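Local coordinates for protein beta-lactamase (Serratia marcescens, PDB 5GWA) that probably hydrolyses beta-lactam antibiotics as a class A extended-spectrum enzyme, and is bound here by the inhibitor avibactam, at residues D31-N36 and W272-K277; D165-L170 and A247-D252; K172-N177 and D186-T191; G234-T237 and H243-I246. One frame throughout, in Å; residues are numbered along the deposited sequence.

Contact 1. Residues D31-N36 and W272-K277; sequences DNFKLN and WDYLVK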
loop_
_atom_site.group_PDB
_atom_site.type_symbol
_atom_site.label_atom_id
_atom_site.label_comp_id
_atom_site.label_asym_id
_atom_site.label_seq_id
_atom_site.Cartn_x
_atom_site.Cartn_y
_atom_site.Cartn_z
ATOM N N ASP A 31 -23.270 30.818 0.528
ATOM C CA ASP A 31 -23.217 32.114 -0.173
ATOM C C ASP A 31 -22.643 31.921 -1.583
ATOM O O ASP A 31 -22.485 30.785 -2.034
ATOM C CB ASP A 31 -22.434 33.137 0.650
ATOM C CG ASP A 31 -20.949 32.894 0.640
ATOM O OD1 ASP A 31 -20.461 32.118 -0.213
ATOM O OD2 ASP A 31 -20.261 33.498 1.484
ATOM N N ASN A 32 -22.392 33.020 -2.298
ATOM C CA ASN A 32 -22.075 32.960 -3.722
ATOM C C ASN A 32 -20.593 32.981 -4.057
ATOM O O ASN A 32 -20.213 33.203 -5.217
ATOM C CB ASN A 32 -22.769 34.113 -4.436
ATOM C CG ASN A 32 -24.261 34.099 -4.203
ATOM O OD1 ASN A 32 -24.951 33.172 -4.638
ATOM N ND2 ASN A 32 -24.751 35.055 -3.418
ATOM N N PHE A 33 -19.758 32.780 -3.050
ATOM C CA PHE A 33 -18.325 32.853 -3.217
ATOM C C PHE A 33 -17.845 31.790 -4.185
ATOM O O PHE A 33 -18.309 30.648 -4.143
ATOM C CB PHE A 33 -17.607 32.671 -1.899
ATOM C CG PHE A 33 -16.119 32.754 -2.022
ATOM C CD1 PHE A 33 -15.502 33.985 -2.243
ATOM C CD2 PHE A 33 -15.339 31.607 -2.017
ATOM C CE1 PHE A 33 -14.135 34.074 -2.368
ATOM C CE2 PHE A 33 -13.963 31.694 -2.136
ATOM C CZ PHE A 33 -13.362 32.932 -2.314
ATOM N N LYS A 34 -16.979 32.199 -5.107
ATOM C CA LYS A 34 -16.496 31.297 -6.148
ATOM C C LYS A 34 -15.098 31.725 -6.567
ATOM O O LYS A 34 -14.872 32.917 -6.809
ATOM C CB LYS A 34 -17.465 31.302 -7.328
ATOM C CG LYS A 34 -16.958 30.591 -8.569
ATOM C CD LYS A 34 -18.054 30.504 -9.627
ATOM C CE LYS A 34 -17.543 30.960 -10.978
ATOM N NZ LYS A 34 -18.661 31.034 -11.957
ATOM N N LEU A 35 -14.143 30.780 -6.592
ATOM C CA LEU A 35 -12.791 31.051 -7.036
ATOM C C LEU A 35 -12.268 29.844 -7.794
ATOM O O LEU A 35 -12.391 28.720 -7.300
ATOM C CB LEU A 35 -11.901 31.337 -5.827
ATOM C CG LEU A 35 -10.476 31.780 -6.151
ATOM C CD1 LEU A 35 -10.066 32.886 -5.187
ATOM C CD2 LEU A 35 -9.503 30.620 -6.081
ATOM N N ASN A 36 -11.684 30.073 -8.973
ATOM C CA ASN A 36 -11.102 29.015 -9.798
ATOM C C ASN A 36 -9.708 29.435 -10.224
ATOM O O ASN A 36 -9.494 30.602 -10.584
ATOM C CB ASN A 36 -11.941 28.798 -11.039
ATOM C CG ASN A 36 -13.292 28.191 -10.749
ATOM O OD1 ASN A 36 -13.434 27.275 -9.940
ATOM N ND2 ASN A 36 -14.311 28.736 -11.384
ATOM N N TRP A 272 -9.076 30.304 3.688
ATOM C CA TRP A 272 -9.602 30.386 5.048
ATOM C C TRP A 272 -9.431 31.805 5.602
ATOM O O TRP A 272 -10.398 32.400 6.074
ATOM C CB TRP A 272 -8.890 29.359 5.936
ATOM C CG TRP A 272 -9.182 29.485 7.389
ATOM C CD1 TRP A 272 -8.516 30.280 8.298
ATOM C CD2 TRP A 272 -10.185 28.796 8.132
ATOM N NE1 TRP A 272 -9.043 30.111 9.542
ATOM C CE2 TRP A 272 -10.136 29.285 9.455
ATOM C CE3 TRP A 272 -11.198 27.899 7.794
ATOM C CZ2 TRP A 272 -10.909 28.733 10.475
ATOM C CZ3 TRP A 272 -12.006 27.395 8.809
ATOM C CH2 TRP A 272 -11.888 27.853 10.123
ATOM N N ASP A 273 -8.217 32.344 5.508
ATOM C CA ASP A 273 -7.935 33.672 6.057
ATOM C C ASP A 273 -8.837 34.721 5.407
ATOM O O ASP A 273 -9.356 35.568 6.095
ATOM C CB ASP A 273 -6.454 34.054 5.869
ATOM C CG ASP A 273 -5.535 33.350 6.843
ATOM O OD1 ASP A 273 -6.014 32.784 7.858
ATOM O OD2 ASP A 273 -4.308 33.411 6.624
ATOM N N TYR A 274 -9.069 34.630 4.098
ATOM C CA TYR A 274 -9.967 35.545 3.390
ATOM C C TYR A 274 -11.415 35.423 3.863
ATOM O O TYR A 274 -12.100 36.431 4.165
ATOM C CB TYR A 274 -9.893 35.293 1.880
ATOM C CG TYR A 274 -10.836 36.177 1.098
ATOM C CD1 TYR A 274 -10.500 37.491 0.817
ATOM C CD2 TYR A 274 -12.113 35.738 0.766
ATOM C CE1 TYR A 274 -11.395 38.329 0.165
ATOM C CE2 TYR A 274 -13.005 36.562 0.112
ATOM C CZ TYR A 274 -12.644 37.861 -0.175
ATOM O OH TYR A 274 -13.526 38.676 -0.848
ATOM N N LEU A 275 -11.901 34.194 3.961
ATOM C CA LEU A 275 -13.290 33.997 4.319
ATOM C C LEU A 275 -13.578 34.322 5.801
ATOM O O LEU A 275 -14.696 34.657 6.118
ATOM C CB LEU A 275 -13.771 32.570 3.976
ATOM C CG LEU A 275 -13.732 32.230 2.493
ATOM C CD1 LEU A 275 -14.013 30.743 2.303
ATOM C CD2 LEU A 275 -14.734 33.048 1.704
ATOM N N VAL A 276 -12.630 34.127 6.711
ATOM C CA VAL A 276 -12.903 34.460 8.117
ATOM C C VAL A 276 -12.918 35.972 8.326
ATOM O O VAL A 276 -13.762 36.491 9.057
ATOM C CB VAL A 276 -11.955 33.771 9.121
ATOM C CG1 VAL A 276 -12.059 32.254 9.021
ATOM C CG2 VAL A 276 -10.528 34.250 8.971
ATOM N N LYS A 277 -12.007 36.659 7.640
ATOM C CA LYS A 277 -11.982 38.125 7.559
ATOM C C LYS A 277 -13.188 38.643 6.776
ATOM O O LYS A 277 -13.934 39.489 7.267
ATOM C CB LYS A 277 -10.680 38.572 6.876
ATOM C CG LYS A 277 -10.498 40.072 6.700
ATOM C CD LYS A 277 -9.306 40.366 5.792
ATOM C CE LYS A 277 -9.144 41.857 5.527
ATOM N NZ LYS A 277 -8.558 42.575 6.694
#
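Phe33 meets Tyr274 and Leu275 and carries this contact between an early loop and the last helix of the chain. Two residues earlier, Asp31 forms an Asx turn. Asp31 OD1 accepts a hydrogen bond from Phe33 N at 3.0 Å, nearly straight at 167°. The N-H reaches this oxygen from above the carboxylate plane. The turn sits where the loop leads into strand 34-37, directly beside the aromatic residue.

Phe33 follows. Its CG stands anti to the backbone N (chi1 -179°), and the ring extends toward the helix. Leu275 lays one methyl on a face of this ring. Leu275 CD2 is 3.9 Å from the centroid of the Phe33 ring and almost on the ring normal, a CH-pi contact. Tyr274 approaches the far part of the ring, where Phe33 CE1 and Tyr274 CE2 are 3.7 Å apart. The two ring planes are near parallel, at 29°, but the rings are slid apart and barely overlap, with centroids 5.8 Å apart. The contact is apolar, and no hydrogen bond joins the two segments.

Beyond Phe33 the chain enters strand 34-37, where Leu35 pairs by backbone with Val26 of strand 21-28. Helix 4-15 adds Thr4 against both Phe33 and Tyr274. Val26 also touches Phe33, and Leu275 reaches Phe244 of strand 243-253, so helix 257-276 packs on this side of the sheet, beside helix 4-15.

Contact 2. Residues D165-L170 and A247-D252; sequences DATVQL and AVYVSD. With NA (sodium ion), chain K.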
loop_
_atom_site.group_PDB
_atom_site.type_symbol
_atom_site.label_atom_id
_atom_site.label_comp_id
_atom_site.label_asym_id
_atom_site.label_seq_id
_atom_site.Cartn_x
_atom_site.Cartn_y
_atom_site.Cartn_z
ATOM N N ASP A 165 -13.389 22.734 -10.589
ATOM C CA ASP A 165 -14.712 23.289 -10.390
ATOM C C ASP A 165 -15.803 22.237 -10.440
ATOM O O ASP A 165 -16.703 22.285 -9.613
ATOM C CB ASP A 165 -14.988 24.483 -11.312
ATOM C CG ASP A 165 -14.803 24.173 -12.777
ATOM O OD1 ASP A 165 -13.847 23.494 -13.187
ATOM O OD2 ASP A 165 -15.631 24.661 -13.577
ATOM N N ALA A 166 -15.632 21.194 -11.250
ATOM C CA ALA A 166 -16.583 20.074 -11.192
ATOM C C ALA A 166 -16.616 19.522 -9.762
ATOM O O ALA A 166 -17.684 19.185 -9.222
ATOM C CB ALA A 166 -16.224 18.992 -12.165
ATOM N N THR A 167 -15.441 19.314 -9.186
ATOM C CA THR A 167 -15.392 18.717 -7.880
ATOM C C THR A 167 -16.168 19.510 -6.854
ATOM O O THR A 167 -16.941 18.935 -6.083
ATOM C CB THR A 167 -13.945 18.554 -7.406
ATOM O OG1 THR A 167 -13.170 17.901 -8.421
ATOM C CG2 THR A 167 -13.895 17.790 -6.123
ATOM N N VAL A 168 -15.942 20.820 -6.789
ATOM C CA VAL A 168 -16.627 21.601 -5.773
ATOM C C VAL A 168 -18.137 21.755 -6.081
ATOM O O VAL A 168 -18.930 21.804 -5.141
ATOM C CB VAL A 168 -15.986 22.954 -5.472
ATOM C CG1 VAL A 168 -14.607 22.801 -4.866
ATOM C CG2 VAL A 168 -15.979 23.859 -6.703
ATOM N N GLN A 169 -18.533 21.764 -7.347
ATOM C CA GLN A 169 -19.963 21.679 -7.705
ATOM C C GLN A 169 -20.587 20.434 -7.112
ATOM O O GLN A 169 -21.671 20.490 -6.500
ATOM C CB GLN A 169 -20.141 21.718 -9.210
ATOM C CG GLN A 169 -19.801 23.073 -9.812
ATOM C CD GLN A 169 -19.471 22.998 -11.289
ATOM O OE1 GLN A 169 -19.881 22.064 -11.984
ATOM N NE2 GLN A 169 -18.769 24.009 -11.788
ATOM N N LEU A 170 -19.899 19.310 -7.290
ATOM C CA LEU A 170 -20.381 18.062 -6.723
ATOM C C LEU A 170 -20.405 18.087 -5.214
ATOM O O LEU A 170 -21.332 17.522 -4.577
ATOM C CB LEU A 170 -19.558 16.897 -7.266
ATOM C CG LEU A 170 -19.948 15.487 -6.820
ATOM C CD1 LEU A 170 -21.299 15.142 -7.447
ATOM C CD2 LEU A 170 -18.922 14.430 -7.241
ATOM N N ALA A 247 -11.275 22.254 -3.575
ATOM C CA ALA A 247 -10.540 21.164 -4.181
ATOM C C ALA A 247 -9.210 21.643 -4.701
ATOM O O ALA A 247 -9.153 22.667 -5.401
ATOM C CB ALA A 247 -11.352 20.567 -5.295
ATOM N N VAL A 248 -8.125 20.984 -4.301
ATOM C CA VAL A 248 -6.808 21.339 -4.803
ATOM C C VAL A 248 -6.142 20.110 -5.389
ATOM O O VAL A 248 -6.061 19.063 -4.742
ATOM C CB VAL A 248 -5.892 21.973 -3.727
ATOM C CG1 VAL A 248 -4.545 22.361 -4.315
ATOM C CG2 VAL A 248 -6.570 23.179 -3.079
ATOM N N TYR A 249 -5.657 20.229 -6.633
ATOM C CA TYR A 249 -4.957 19.151 -7.318
ATOM C C TYR A 249 -3.560 19.626 -7.685
ATOM O O TYR A 249 -3.408 20.527 -8.495
ATOM C CB TYR A 249 -5.683 18.760 -8.621
ATOM C CG TYR A 249 -7.081 18.308 -8.379
ATOM C CD1 TYR A 249 -8.122 19.214 -8.287
ATOM C CD2 TYR A 249 -7.379 16.954 -8.253
ATOM C CE1 TYR A 249 -9.417 18.788 -8.074
ATOM C CE2 TYR A 249 -8.646 16.533 -7.911
ATOM C CZ TYR A 249 -9.638 17.444 -7.809
ATOM O OH TYR A 249 -10.880 16.959 -7.535
ATOM N N VAL A 250 -2.530 19.139 -6.987
ATOM C CA VAL A 250 -1.150 19.430 -7.375
ATOM C C VAL A 250 -0.684 18.340 -8.318
ATOM O O VAL A 250 -0.516 17.179 -7.918
ATOM C CB VAL A 250 -0.229 19.494 -6.127
ATOM C CG1 VAL A 250 1.200 19.804 -6.545
ATOM C CG2 VAL A 250 -0.742 20.491 -5.110
ATOM N N SER A 251 -0.578 18.664 -9.619
ATOM C CA SER A 251 -0.348 17.632 -10.613
ATOM C C SER A 251 0.984 17.781 -11.326
ATOM O O SER A 251 1.534 18.862 -11.372
ATOM C CB SER A 251 -1.515 17.547 -11.616
ATOM O OG SER A 251 -1.493 18.634 -12.532
ATOM N N ASP A 252 1.455 16.663 -11.873
ATOM C CA ASP A 252 2.687 16.595 -12.651
ATOM C C ASP A 252 3.816 17.405 -12.046
ATOM O O ASP A 252 4.346 18.347 -12.630
ATOM C CB ASP A 252 2.388 16.986 -14.092
ATOM C CG ASP A 252 1.469 15.994 -14.769
ATOM O OD1 ASP A 252 1.300 14.868 -14.251
ATOM O OD2 ASP A 252 0.990 16.318 -15.885
HETATM NA NA NA K . -13.422 23.937 -15.852
HETATM O O HOH W 1 -14.328 26.288 -16.921
HETATM O O HOH W 2 -13.864 23.414 -18.458
#
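The Tyr249 ring is met at its edge, near its plane, by Thr167 OG1. The two side chains come from opposite directions, and their hydroxyls form a hydrogen bond, with Thr167 OG1 and Tyr249 OH 2.6 Å apart. Either could be the donor. Beside the ring, in strand 227-237, lie Asn231 and Ile233. At Thr167, OG1 stands beside the backbone N (chi1 -51°), which turns the oxygen to the phenol.

The methyl of Thr167 serves the apolar half of the contact. Thr167 CG2 lies 3.9 Å from Ala247 CB. At the next residue, Val168 CG1 sits 3.6 Å from Ala247 N. The same methyl is 4.0 Å from the alanine side chain, measured from Val168 CG1 to Ala247 CB. The segment axes approach to 8.5 Å, consistent with the small Ala247 side chain facing the helix.

This is helix-on-sheet packing in the alpha/beta part of the class A beta-lactamase fold. Helix 164-175 covers one face of the five-stranded antiparallel sheet. Segments 165-170 and 247-251 run roughly antiparallel, at 151°. Val248 and Val250 turn to the other face and meet helix 257-276.

At the start of the helix, the Asp165 side chain sets out away from the strand. Asp165 OD1 binds a sodium ion at 2.7 Å. Glu39 O and two waters are the other ligands.

Contact 3. Residues K172-N177 and D186-T191; sequences KKFYKN and DFLLNT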
loop_
_atom_site.group_PDB
_atom_site.type_symbol
_atom_site.label_atom_id
_atom_site.label_comp_id
_atom_site.label_asym_id
_atom_site.label_seq_id
_atom_site.Cartn_x
_atom_site.Cartn_y
_atom_site.Cartn_z
ATOM N N LYS A 172 -20.784 20.569 -3.257
ATOM C CA LYS A 172 -21.869 21.438 -2.809
ATOM C C LYS A 172 -23.255 20.789 -2.933
ATOM O O LYS A 172 -24.017 20.818 -1.952
ATOM C CB LYS A 172 -21.813 22.762 -3.572
ATOM C CG LYS A 172 -22.928 23.730 -3.227
ATOM C CD LYS A 172 -22.666 25.077 -3.858
ATOM C CE LYS A 172 -23.736 26.092 -3.506
ATOM N NZ LYS A 172 -23.270 27.485 -3.743
ATOM N N LYS A 173 -23.499 20.082 -4.031
ATOM C CA LYS A 173 -24.726 19.276 -4.211
ATOM C C LYS A 173 -24.819 18.287 -3.068
ATOM O O LYS A 173 -25.850 18.119 -2.406
ATOM C CB LYS A 173 -24.693 18.531 -5.535
ATOM C CG LYS A 173 -24.856 19.425 -6.752
ATOM C CD LYS A 173 -25.082 18.602 -8.008
ATOM C CE LYS A 173 -25.193 19.482 -9.235
ATOM N NZ LYS A 173 -26.618 19.895 -9.400
ATOM N N PHE A 174 -23.686 17.660 -2.760
ATOM C CA PHE A 174 -23.679 16.689 -1.668
ATOM C C PHE A 174 -23.972 17.352 -0.313
ATOM O O PHE A 174 -24.783 16.816 0.465
ATOM C CB PHE A 174 -22.312 15.986 -1.610
ATOM C CG PHE A 174 -22.025 15.310 -0.306
ATOM C CD1 PHE A 174 -22.725 14.190 0.069
ATOM C CD2 PHE A 174 -20.981 15.747 0.501
ATOM C CE1 PHE A 174 -22.465 13.571 1.265
ATOM C CE2 PHE A 174 -20.715 15.121 1.709
ATOM C CZ PHE A 174 -21.429 13.993 2.059
ATOM N N TYR A 175 -23.276 18.449 0.011
ATOM C CA TYR A 175 -23.350 19.026 1.354
ATOM C C TYR A 175 -24.740 19.531 1.649
ATOM O O TYR A 175 -25.185 19.500 2.805
ATOM C CB TYR A 175 -22.320 20.159 1.579
ATOM C CG TYR A 175 -22.044 20.354 3.025
ATOM C CD1 TYR A 175 -21.117 19.569 3.677
ATOM C CD2 TYR A 175 -22.834 21.197 3.804
ATOM C CE1 TYR A 175 -20.903 19.664 5.042
ATOM C CE2 TYR A 175 -22.638 21.281 5.178
ATOM C CZ TYR A 175 -21.679 20.506 5.796
ATOM O OH TYR A 175 -21.474 20.509 7.172
ATOM N N LYS A 176 -25.419 19.980 0.613
ATOM C CA LYS A 176 -26.770 20.464 0.767
ATOM C C LYS A 176 -27.746 19.294 0.783
ATOM O O LYS A 176 -28.958 19.506 0.828
ATOM C CB LYS A 176 -27.123 21.449 -0.340
ATOM C CG LYS A 176 -26.247 22.702 -0.323
ATOM C CD LYS A 176 -26.563 23.650 -1.462
ATOM C CE LYS A 176 -27.930 24.298 -1.283
ATOM N NZ LYS A 176 -28.071 25.490 -2.171
ATOM N N ASN A 177 -27.208 18.079 0.917
ATOM C CA ASN A 177 -27.991 16.840 0.836
ATOM C C ASN A 177 -29.013 16.834 -0.278
ATOM O O ASN A 177 -30.190 16.473 -0.066
ATOM C CB ASN A 177 -28.608 16.462 2.187
ATOM C CG ASN A 177 -29.129 15.040 2.206
ATOM O OD1 ASN A 177 -30.034 14.720 2.967
ATOM N ND2 ASN A 177 -28.594 14.198 1.337
ATOM N N ASP A 186 -25.655 11.703 6.318
ATOM C CA ASP A 186 -25.031 11.814 7.618
ATOM C C ASP A 186 -23.841 10.874 7.689
ATOM O O ASP A 186 -22.808 11.202 8.242
ATOM C CB ASP A 186 -26.035 11.470 8.741
ATOM C CG ASP A 186 -26.906 12.648 9.127
ATOM O OD1 ASP A 186 -26.339 13.758 9.218
ATOM O OD2 ASP A 186 -28.139 12.456 9.345
ATOM N N PHE A 187 -24.064 9.633 7.258
ATOM C CA PHE A 187 -23.023 8.604 7.267
ATOM C C PHE A 187 -21.789 8.963 6.444
ATOM O O PHE A 187 -20.647 8.926 6.978
ATOM C CB PHE A 187 -23.571 7.263 6.784
ATOM C CG PHE A 187 -22.528 6.191 6.715
ATOM C CD1 PHE A 187 -22.026 5.610 7.853
ATOM C CD2 PHE A 187 -22.056 5.782 5.498
ATOM C CE1 PHE A 187 -21.047 4.621 7.786
ATOM C CE2 PHE A 187 -21.110 4.754 5.421
ATOM C CZ PHE A 187 -20.564 4.228 6.560
ATOM N N LEU A 188 -22.011 9.414 5.227
ATOM C CA LEU A 188 -20.861 9.785 4.383
ATOM C C LEU A 188 -20.173 11.019 4.904
ATOM O O LEU A 188 -18.906 11.073 4.981
ATOM C CB LEU A 188 -21.272 9.967 2.944
ATOM C CG LEU A 188 -20.114 10.291 1.994
ATOM C CD1 LEU A 188 -18.953 9.289 2.096
ATOM C CD2 LEU A 188 -20.618 10.439 0.586
ATOM N N LEU A 189 -20.960 12.009 5.340
ATOM C CA LEU A 189 -20.314 13.203 5.924
ATOM C C LEU A 189 -19.476 12.872 7.140
ATOM O O LEU A 189 -18.336 13.334 7.272
ATOM C CB LEU A 189 -21.356 14.286 6.256
ATOM C CG LEU A 189 -20.776 15.614 6.772
ATOM C CD1 LEU A 189 -19.796 16.252 5.824
ATOM C CD2 LEU A 189 -21.895 16.615 7.036
ATOM N N ASN A 190 -20.007 12.069 8.087
ATOM C CA ASN A 190 -19.240 11.709 9.255
ATOM C C ASN A 190 -17.960 10.988 8.810
ATOM O O ASN A 190 -16.890 11.225 9.364
ATOM C CB ASN A 190 -20.043 10.813 10.202
ATOM C CG ASN A 190 -21.034 11.595 11.054
ATOM O OD1 ASN A 190 -20.804 12.731 11.409
ATOM N ND2 ASN A 190 -22.084 10.928 11.467
ATOM N N THR A 191 -18.102 10.149 7.792
ATOM C CA THR A 191 -16.978 9.319 7.346
ATOM C C THR A 191 -15.848 10.232 6.757
ATOM O O THR A 191 -14.643 10.082 7.084
ATOM C CB THR A 191 -17.487 8.299 6.344
ATOM O OG1 THR A 191 -18.439 7.424 7.008
ATOM C CG2 THR A 191 -16.375 7.492 5.803
#
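Phe174 pushes the far end of its ring against Leu188, with Phe174 CE1 3.7 Å from Leu188 CD2. The methyl approaches obliquely. The ring edge is turned to the helix backbone, where Leu189 N lies near the ring plane, 3.9 Å from Phe174 CZ. Next to it, Tyr175 meets the Leu189 side chain, with Tyr175 CE1 3.7 Å from Leu189 CD1. The other leucine methyl, CD2, lies along the phenol end of the same ring. Both rings swing anti to their backbone N, chi1 161° for Phe174 and -158° for Tyr175, which carries both to the second helix. The side-chain contacts are mainly apolar, and no hydrogen bond joins the segments.

Helix 164-175 ends here in a Schellman motif. Asn177, with positive phi, is its C-prime residue. Asn177 N bonds to Phe174 O at 2.8 Å, and Glu178 N to Lys173 O.

The contact joins two successive helices, 164-175 and 182-193. Helix 49-63 packs beside them, with Phe51 edge-to-face on Phe174 and Leu55 against both Phe174 and Leu188. On the sheet side, the Tyr175 ring meets that of His243 in strand 243-253.

Contact 4. Residues G234-T237 and H243-I246; sequences GIIT and HFAI. With NA (sodium ion), chain R; SO4 (sulfate ion), chain C.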
loop_
_atom_site.group_PDB
_atom_site.type_symbol
_atom_site.label_atom_id
_atom_site.label_comp_id
_atom_site.label_asym_id
_atom_site.label_seq_id
_atom_site.Cartn_x
_atom_site.Cartn_y
_atom_site.Cartn_z
ATOM N N GLY A 234 -12.704 18.709 -0.242
ATOM C CA GLY A 234 -13.594 18.609 0.930
ATOM C C GLY A 234 -14.436 19.813 1.175
ATOM O O GLY A 234 -14.471 20.750 0.373
ATOM N N ILE A 235 -15.105 19.772 2.316
ATOM C CA ILE A 235 -15.953 20.873 2.779
ATOM C C ILE A 235 -15.454 21.280 4.144
ATOM O O ILE A 235 -15.276 20.424 5.021
ATOM C CB ILE A 235 -17.435 20.482 2.875
ATOM C CG1 ILE A 235 -17.936 19.835 1.587
ATOM C CG2 ILE A 235 -18.290 21.719 3.244
ATOM C CD1 ILE A 235 -17.958 18.327 1.671
ATOM N N ILE A 236 -15.247 22.583 4.345
ATOM C CA ILE A 236 -14.673 23.080 5.574
ATOM C C ILE A 236 -15.680 23.978 6.291
ATOM O O ILE A 236 -16.356 24.798 5.656
ATOM C CB ILE A 236 -13.377 23.828 5.265
ATOM C CG1 ILE A 236 -12.407 22.838 4.600
ATOM C CG2 ILE A 236 -12.750 24.424 6.500
ATOM C CD1 ILE A 236 -11.074 23.403 4.195
ATOM N N THR A 237 -15.721 23.836 7.608
ATOM C CA THR A 237 -16.597 24.640 8.458
ATOM C C THR A 237 -15.817 25.820 8.989
ATOM O O THR A 237 -14.773 25.687 9.616
ATOM C CB THR A 237 -17.150 23.822 9.619
ATOM O OG1 THR A 237 -17.761 22.638 9.114
ATOM C CG2 THR A 237 -18.182 24.642 10.431
ATOM N N HIS A 243 -19.918 27.213 5.535
ATOM C CA HIS A 243 -19.060 26.187 4.912
ATOM C C HIS A 243 -18.543 26.605 3.548
ATOM O O HIS A 243 -19.210 27.326 2.830
ATOM C CB HIS A 243 -19.840 24.903 4.717
ATOM C CG HIS A 243 -20.460 24.378 5.974
ATOM N ND1 HIS A 243 -21.718 24.762 6.382
ATOM C CD2 HIS A 243 -20.023 23.486 6.893
ATOM C CE1 HIS A 243 -22.009 24.176 7.539
ATOM N NE2 HIS A 243 -20.995 23.399 7.870
ATOM N N PHE A 244 -17.372 26.094 3.185
ATOM C CA PHE A 244 -16.924 26.195 1.798
ATOM C C PHE A 244 -16.406 24.849 1.307
ATOM O O PHE A 244 -15.767 24.105 2.062
ATOM C CB PHE A 244 -15.909 27.329 1.595
ATOM C CG PHE A 244 -14.604 27.176 2.340
ATOM C CD1 PHE A 244 -14.473 27.609 3.646
ATOM C CD2 PHE A 244 -13.458 26.718 1.698
ATOM C CE1 PHE A 244 -13.291 27.462 4.329
ATOM C CE2 PHE A 244 -12.238 26.625 2.374
ATOM C CZ PHE A 244 -12.145 27.034 3.681
ATOM N N ALA A 245 -16.692 24.567 0.042
ATOM C CA ALA A 245 -16.089 23.434 -0.647
ATOM C C ALA A 245 -14.827 23.877 -1.350
ATOM O O ALA A 245 -14.762 25.002 -1.869
ATOM C CB ALA A 245 -17.063 22.854 -1.638
ATOM N N ILE A 246 -13.772 23.082 -1.207
ATOM C CA ILE A 246 -12.496 23.396 -1.818
ATOM C C ILE A 246 -11.902 22.114 -2.412
ATOM O O ILE A 246 -12.003 21.037 -1.843
ATOM C CB ILE A 246 -11.530 24.064 -0.815
ATOM C CG1 ILE A 246 -10.169 24.372 -1.430
ATOM C CG2 ILE A 246 -11.382 23.230 0.444
ATOM C CD1 ILE A 246 -9.375 25.381 -0.636
HETATM NA NA NA R . -20.802 29.851 2.579
HETATM S S SO4 C . -20.359 21.005 11.077
HETATM O O1 SO4 C . -21.729 20.534 11.335
HETATM O O2 SO4 C . -19.725 19.769 10.634
HETATM O O3 SO4 C . -20.548 22.030 10.030
HETATM O O4 SO4 C . -19.885 21.563 12.356
#
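Gly234 and Ile246, and then Ile236 and Phe244, are the hydrogen-bonded pairs of this antiparallel beta hairpin, formed by strands 227-237 and 243-253. Gly234 N donates to Ile246 O, and Ile246 N returns the bond to Gly234 O, each 2.9 Å. In the next such pair, Ile236 N reaches Phe244 O at 2.8 Å and Phe244 N reaches Ile236 O at 3.0 Å. Between them sits Ile235 with Ala245, a non-hydrogen-bonded pair.

On the face of Ile236, side chains pack across the strands. Ile236 CB lies over one face of the Phe244 ring, 4.0 Å from its centroid. The Phe244 torsion (chi1 63°) places CG between the backbone N and the carbonyl carbon, which folds the ring over its neighbour. Helix 257-276 covers this face through Cys268 and Val271. Leu171 of helix 164-175 touches Ile235 and Ala245 on the other face.

Near the hairpin turn, His243 O and Glu30 OE1 bind a sodium ion. Thr237 and His243 form the next non-hydrogen-bonded pair, their side chains alongside each other. O3 of a sulfate, probably from the crystallisation liquor, takes a hydrogen bond from Thr237 OG1 at 3.0 Å. His243 NE2 donates to the same O3 at 2.6 Å, nearly straight at 169°, with O3 at the ring edge in its plane.

In the fold
Contacts 2 and 4 are buried, while contacts 1 and 3 are partly buried and lie nearer the surface. Contacts 2 and 4 share strand 243-253, and Val168 of contact 2 touches the backbone of Ala245 and Ile246. Contacts 2 and 3 use successive parts of helix 164-175. Contact 1 adds helix 257-276 on the opposite face of the sheet, where Trp272 packs on Ile236 and Phe244. Contact 4 relies on backbone hydrogen bonds, and contact 2 on one hydroxyl pair beside apolar atoms. Contacts 1 and 3 join their segments by aromatic and leucine side chains. Contacts 2 and 4 each hold a sodium ligand, Asp165 and His243.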